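Long-range contacts in hypothetical protein Atu2327 (Agrobacterium tumefaciens, PDB 2O8I), which is of unknown function but probably decarboxylates the unstable ureidoimidazoline intermediate (OHCU) of uric acid breakdown to give S-allantoin: residues A[10-16]-A[157-162]; A[45-49]-A[147-151]. All coordinates share one frame; numbering follows the deposited sequence.

Contact 1 (A[10-16]-A[157-162])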
loop_
_atom_site.group_PDB
_atom_site.type_symbol
_atom_site.label_atom_id
_atom_site.label_comp_id
_atom_site.label_asym_id
_atom_site.label_seq_id
_atom_site.Cartn_x
_atom_site.Cartn_y
_atom_site.Cartn_z
ATOM N N ARG A 10 -4.154 6.623 -12.858
ATOM C CA ARG A 10 -4.287 7.922 -12.273
ATOM C C ARG A 10 -4.653 8.188 -10.839
ATOM O O ARG A 10 -3.761 8.308 -9.996
ATOM C CB ARG A 10 -4.494 9.071 -13.206
ATOM C CG ARG A 10 -3.320 9.975 -13.127
ATOM C CD ARG A 10 -2.605 9.898 -14.354
ATOM N NE ARG A 10 -2.668 11.099 -15.182
ATOM C CZ ARG A 10 -2.067 12.308 -15.005
ATOM N NH1 ARG A 10 -1.400 12.660 -13.901
ATOM N NH2 ARG A 10 -2.187 13.211 -15.991
ATOM N N PHE A 11 -5.953 8.316 -10.575
ATOM C CA PHE A 11 -6.391 8.853 -9.325
ATOM C C PHE A 11 -7.320 7.843 -8.655
ATOM O O PHE A 11 -7.826 8.091 -7.564
ATOM C CB PHE A 11 -7.076 10.201 -9.524
ATOM C CG PHE A 11 -6.253 11.219 -10.304
ATOM C CD1 PHE A 11 -5.032 11.679 -9.822
ATOM C CD2 PHE A 11 -6.720 11.728 -11.510
ATOM C CE1 PHE A 11 -4.277 12.641 -10.557
ATOM C CE2 PHE A 11 -5.986 12.671 -12.247
ATOM C CZ PHE A 11 -4.764 13.138 -11.761
ATOM N N GLY A 12 -7.532 6.691 -9.293
ATOM C CA GLY A 12 -8.296 5.607 -8.687
ATOM C C GLY A 12 -7.808 5.119 -7.321
ATOM O O GLY A 12 -8.630 4.706 -6.508
ATOM N N GLY A 13 -6.480 5.166 -7.079
ATOM C CA GLY A 13 -5.876 4.712 -5.841
ATOM C C GLY A 13 -5.718 5.776 -4.763
ATOM O O GLY A 13 -5.226 5.485 -3.674
ATOM N N VAL A 14 -6.074 7.016 -5.040
ATOM C CA VAL A 14 -5.791 8.070 -4.071
ATOM C C VAL A 14 -6.611 7.805 -2.793
ATOM O O VAL A 14 -6.168 8.060 -1.671
ATOM C CB VAL A 14 -6.072 9.500 -4.685
ATOM C CG1 VAL A 14 -6.153 10.585 -3.609
ATOM C CG2 VAL A 14 -5.021 9.841 -5.727
ATOM N N PHE A 15 -7.828 7.339 -2.983
ATOM C CA PHE A 15 -8.591 6.719 -1.931
ATOM C C PHE A 15 -8.370 5.253 -2.225
ATOM O O PHE A 15 -8.802 4.720 -3.242
ATOM C CB PHE A 15 -10.086 7.122 -2.010
ATOM C CG PHE A 15 -10.340 8.548 -1.611
ATOM C CD1 PHE A 15 -10.043 9.591 -2.467
ATOM C CD2 PHE A 15 -10.810 8.855 -0.373
ATOM C CE1 PHE A 15 -10.249 10.951 -2.098
ATOM C CE2 PHE A 15 -11.014 10.185 0.019
ATOM C CZ PHE A 15 -10.733 11.233 -0.865
ATOM N N GLU A 16 -7.652 4.614 -1.325
ATOM C CA GLU A 16 -7.161 3.294 -1.524
ATOM C C GLU A 16 -8.262 2.313 -1.926
ATOM O O GLU A 16 -9.323 2.330 -1.341
ATOM C CB GLU A 16 -6.462 2.854 -0.244
ATOM C CG GLU A 16 -5.582 1.685 -0.490
ATOM C CD GLU A 16 -4.170 2.097 -0.770
ATOM O OE1 GLU A 16 -3.820 3.251 -0.529
ATOM O OE2 GLU A 16 -3.394 1.262 -1.189
ATOM N N ARG A 157 -1.067 12.411 -0.819
ATOM C CA ARG A 157 -0.758 11.613 -2.012
ATOM C C ARG A 157 -0.704 12.473 -3.262
ATOM O O ARG A 157 0.344 12.512 -3.938
ATOM C CB ARG A 157 -1.723 10.450 -2.161
ATOM C CG ARG A 157 -1.525 9.466 -1.014
ATOM C CD ARG A 157 -2.642 8.490 -0.955
ATOM N NE ARG A 157 -2.284 7.375 -0.104
ATOM C CZ ARG A 157 -2.932 6.218 -0.087
ATOM N NH1 ARG A 157 -3.957 6.028 -0.919
ATOM N NH2 ARG A 157 -2.546 5.251 0.751
ATOM N N LEU A 158 -1.801 13.195 -3.517
ATOM C CA LEU A 158 -1.897 14.140 -4.639
ATOM C C LEU A 158 -0.802 15.186 -4.679
ATOM O O LEU A 158 -0.246 15.430 -5.748
ATOM C CB LEU A 158 -3.257 14.792 -4.676
ATOM C CG LEU A 158 -4.350 13.816 -5.123
ATOM C CD1 LEU A 158 -5.700 14.344 -4.678
ATOM C CD2 LEU A 158 -4.282 13.609 -6.636
ATOM N N ALA A 159 -0.445 15.755 -3.519
ATOM C CA ALA A 159 0.691 16.676 -3.444
ATOM C C ALA A 159 2.047 16.085 -3.889
ATOM O O ALA A 159 2.928 16.827 -4.305
ATOM C CB ALA A 159 0.795 17.288 -2.072
ATOM N N SER A 160 2.243 14.769 -3.803
ATOM C CA SER A 160 3.502 14.196 -4.304
ATOM C C SER A 160 3.479 13.985 -5.828
ATOM O O SER A 160 4.536 13.947 -6.461
ATOM C CB SER A 160 3.879 12.894 -3.585
ATOM O OG SER A 160 2.900 11.879 -3.811
HETATM N N MSE A 161 2.282 13.868 -6.396
HETATM C CA MSE A 161 2.098 13.571 -7.793
HETATM C C MSE A 161 1.865 14.783 -8.686
HETATM O O MSE A 161 1.925 14.651 -9.895
HETATM C CB MSE A 161 0.844 12.767 -7.960
HETATM C CG MSE A 161 0.902 11.322 -7.669
HETATM SE SE MSE A 161 -1.026 10.835 -7.537
HETATM C CE MSE A 161 -1.161 10.424 -5.634
ATOM N N LEU A 162 1.527 15.931 -8.108
ATOM C CA LEU A 162 0.967 17.039 -8.882
ATOM C C LEU A 162 1.521 18.361 -8.372
ATOM O O LEU A 162 1.904 18.427 -7.225
ATOM C CB LEU A 162 -0.567 17.018 -8.757
ATOM C CG LEU A 162 -1.352 15.932 -9.505
ATOM C CD1 LEU A 162 -2.824 16.031 -9.322
ATOM C CD2 LEU A 162 -1.049 15.917 -10.977
#
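Arg157 reaches from the last turns of helix 139-161 to Glu16 and gives both terminal nitrogens to a single carboxylate oxygen: OE1 of Glu16 lies 2.7 Å from NH2 and 2.8 Å from NH1 of Arg157. The grip is end-on. Both nitrogens converge on OE1 nearly along its C-O axis, which leaves the second oxygen out of the fork; the carboxylate plane is turned 66° from the guanidinium plane. Arginine suits this place because its chain, extended from CG to NE, spans the gap and still has an N-H for a backbone carbonyl: NH1 makes a weak bond to Val14 O at 3.1 Å.

Next to this polar end the contact is hydrocarbon. Val14 closes the type I turn that starts at Phe11, and both its methyls take part. CG1, anti to the backbone N (chi1 165°), rests on Leu158 CD1 at 3.9 Å, while CG2 sits between Leu158 CD2 and the CE of Met161, present as selenomethionine. Leu158 crosses Val14 at about a right angle, and its CD2 also approaches Phe11 CD1 at 3.8 Å. The Phe11 ring has Leu162 coming from the opposite direction, with CD1 of Leu162 3.9 Å from CE1 of Phe11, and Arg10 lays its CG over the centre of one ring face. Branched leucine methyls suit the flat ring and the valine, giving a hydrocarbon patch.

Phe11 also packs edge-to-face on Phe7 within helix 4-11. Arg157 NE forms a salt bridge with Glu75 of the second subunit, whose Ile72 packs on both Glu16 and Arg157. Segment 10-16 thus joins helix 4-11 to the C-terminal end of helix 139-161, while Leu158 and Leu162 also rest on Val40 of helix 37-50.

Contact 2 (A[45-49]-A[147-151])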
loop_
_atom_site.group_PDB
_atom_site.type_symbol
_atom_site.label_atom_id
_atom_site.label_comp_id
_atom_site.label_asym_id
_atom_site.label_seq_id
_atom_site.Cartn_x
_atom_site.Cartn_y
_atom_site.Cartn_z
ATOM N N CYS A 45 -12.519 14.656 -2.943
ATOM C CA CYS A 45 -13.230 14.806 -1.669
ATOM C C CYS A 45 -14.721 15.024 -1.872
ATOM O O CYS A 45 -15.544 14.458 -1.132
ATOM C CB CYS A 45 -12.634 15.910 -0.805
ATOM S SG CYS A 45 -11.001 15.428 -0.232
ATOM N N ALA A 46 -15.079 15.825 -2.873
ATOM C CA ALA A 46 -16.473 16.060 -3.172
ATOM C C ALA A 46 -17.225 14.754 -3.352
ATOM O O ALA A 46 -18.299 14.584 -2.772
ATOM C CB ALA A 46 -16.649 16.962 -4.387
ATOM N N GLN A 47 -16.683 13.824 -4.126
ATOM C CA GLN A 47 -17.350 12.538 -4.268
ATOM C C GLN A 47 -17.329 11.715 -2.972
ATOM O O GLN A 47 -18.264 10.943 -2.702
ATOM C CB GLN A 47 -16.743 11.714 -5.390
ATOM C CG GLN A 47 -16.766 12.337 -6.734
ATOM C CD GLN A 47 -18.157 12.773 -7.159
ATOM O OE1 GLN A 47 -18.312 13.848 -7.709
ATOM N NE2 GLN A 47 -19.170 11.938 -6.905
ATOM N N PHE A 48 -16.262 11.840 -2.194
ATOM C CA PHE A 48 -16.136 11.058 -0.980
ATOM C C PHE A 48 -17.179 11.545 0.005
ATOM O O PHE A 48 -17.755 10.758 0.767
ATOM C CB PHE A 48 -14.740 11.267 -0.396
ATOM C CG PHE A 48 -14.489 10.573 0.915
ATOM C CD1 PHE A 48 -14.737 9.219 1.073
ATOM C CD2 PHE A 48 -13.942 11.274 1.982
ATOM C CE1 PHE A 48 -14.453 8.579 2.282
ATOM C CE2 PHE A 48 -13.654 10.645 3.198
ATOM C CZ PHE A 48 -13.907 9.300 3.349
ATOM N N ARG A 49 -17.414 12.852 -0.001
ATOM C CA ARG A 49 -18.344 13.425 0.934
ATOM C C ARG A 49 -19.787 13.103 0.620
ATOM O O ARG A 49 -20.624 13.135 1.491
ATOM C CB ARG A 49 -18.156 14.919 0.986
ATOM C CG ARG A 49 -17.211 15.282 2.045
ATOM C CD ARG A 49 -16.443 16.493 1.639
ATOM N NE ARG A 49 -15.394 16.716 2.611
ATOM C CZ ARG A 49 -14.903 17.902 2.928
ATOM N NH1 ARG A 49 -15.357 19.000 2.355
ATOM N NH2 ARG A 49 -13.953 17.973 3.837
ATOM N N THR A 147 -12.474 9.634 8.685
ATOM C CA THR A 147 -12.809 10.192 7.372
ATOM C C THR A 147 -12.008 11.466 7.087
ATOM O O THR A 147 -11.623 11.715 5.941
ATOM C CB THR A 147 -14.342 10.500 7.201
ATOM O OG1 THR A 147 -14.773 11.395 8.227
ATOM C CG2 THR A 147 -15.182 9.235 7.221
ATOM N N GLY A 148 -11.774 12.262 8.129
ATOM C CA GLY A 148 -10.962 13.477 8.030
ATOM C C GLY A 148 -9.541 13.111 7.652
ATOM O O GLY A 148 -8.932 13.765 6.820
ATOM N N GLN A 149 -9.021 12.043 8.257
ATOM C CA GLN A 149 -7.665 11.605 8.026
ATOM C C GLN A 149 -7.468 11.029 6.612
ATOM O O GLN A 149 -6.441 11.258 5.987
ATOM C CB GLN A 149 -7.237 10.587 9.101
ATOM C CG GLN A 149 -7.012 11.231 10.484
ATOM C CD GLN A 149 -5.878 12.254 10.519
ATOM O OE1 GLN A 149 -4.700 11.943 10.270
ATOM N NE2 GLN A 149 -6.223 13.468 10.826
ATOM N N VAL A 150 -8.445 10.271 6.136
ATOM C CA VAL A 150 -8.437 9.711 4.801
ATOM C C VAL A 150 -8.330 10.851 3.757
ATOM O O VAL A 150 -7.653 10.728 2.727
ATOM C CB VAL A 150 -9.690 8.835 4.573
ATOM C CG1 VAL A 150 -10.065 8.810 3.131
ATOM C CG2 VAL A 150 -9.427 7.440 5.033
ATOM N N GLU A 151 -8.920 11.981 4.073
ATOM C CA GLU A 151 -8.907 13.083 3.162
ATOM C C GLU A 151 -7.652 13.953 2.985
ATOM O O GLU A 151 -7.191 14.131 1.854
ATOM C CB GLU A 151 -10.054 14.071 3.489
ATOM C CG GLU A 151 -11.458 13.598 3.158
ATOM C CD GLU A 151 -12.550 14.693 3.349
ATOM O OE1 GLU A 151 -12.243 15.852 3.773
ATOM O OE2 GLU A 151 -13.742 14.383 3.078
#
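Arg49 and Glu151 supply the polar part of this contact, a side-on salt bridge between two nearly antiparallel helix segments (160° between their directions). Each carboxylate oxygen takes its own nitrogen: Arg49 NE bonds to Glu151 OE2 at 2.9 Å, and Arg49 NH2 to Glu151 OE1 at 2.7 Å. OE1 uses its syn lone pair, and OE2 is also met on its syn side, somewhat out of the carboxylate plane. The fork is twisted, with the two flat groups 42° apart. Glutamate is long enough to make this reach because its chain is extended beyond CG (chi2 -173°), carrying the carboxylate out to the neighbouring helix.

The aromatic part belongs to Phe48, which points at helix 139-161 and offers its rim to oxygen. Glu151 OE2 lies near the ring plane, 3.3 Å from CD2 of Phe48, and the backbone O of Thr147 is likewise at the edge, 3.6 Å from CE2 of Phe48. Ring hydrogens carry slight positive charge, so this edge placement is probably mildly favourable.

Apolar packing fills the rest. Phe48 CZ touches Val150 CG1 at 3.9 Å and reaches CB of Thr147 slightly farther away, while Cys45 SG lies 3.9 Å from CG of Glu151. With the axes of the two helix segments 11.5 Å apart at closest approach, a large ring and a long acidic chain suit the interval. The OG1 of Thr147 turns back to the carbonyl of Phe143 in its own helix, leaving carbon atoms toward Phe48.

Arg56, on helix 53-62, makes a cation-pi contact with Phe48. Glu151 is buried, whereas Arg49 lies at the exposed rim; pairing both carboxylate oxygens with this cation would probably favour the ionised glutamate and offset the cost of its burial.

Helix 139-161 serves both contacts: contact 2 uses its middle and contact 1 its C-terminal end, with centres about 13 Å apart. Phe15 is the bridge. Its CB points away from segment 157-162, and its ring packs into contact 2, where CE2 of Phe15 lies 3.5 Å from CG1 of Val150 and 3.6 Å from CG of Phe48, the two rings meeting at about 45°. Contact 1 also borders the second subunit, whereas contact 2 touches no other chain of the assembly, so together they run from the helical core to the dimer interface. Neither can be tied to a substrate pocket on present evidence; they join helix 139-161 to segment 10-16 and to helix 37-50.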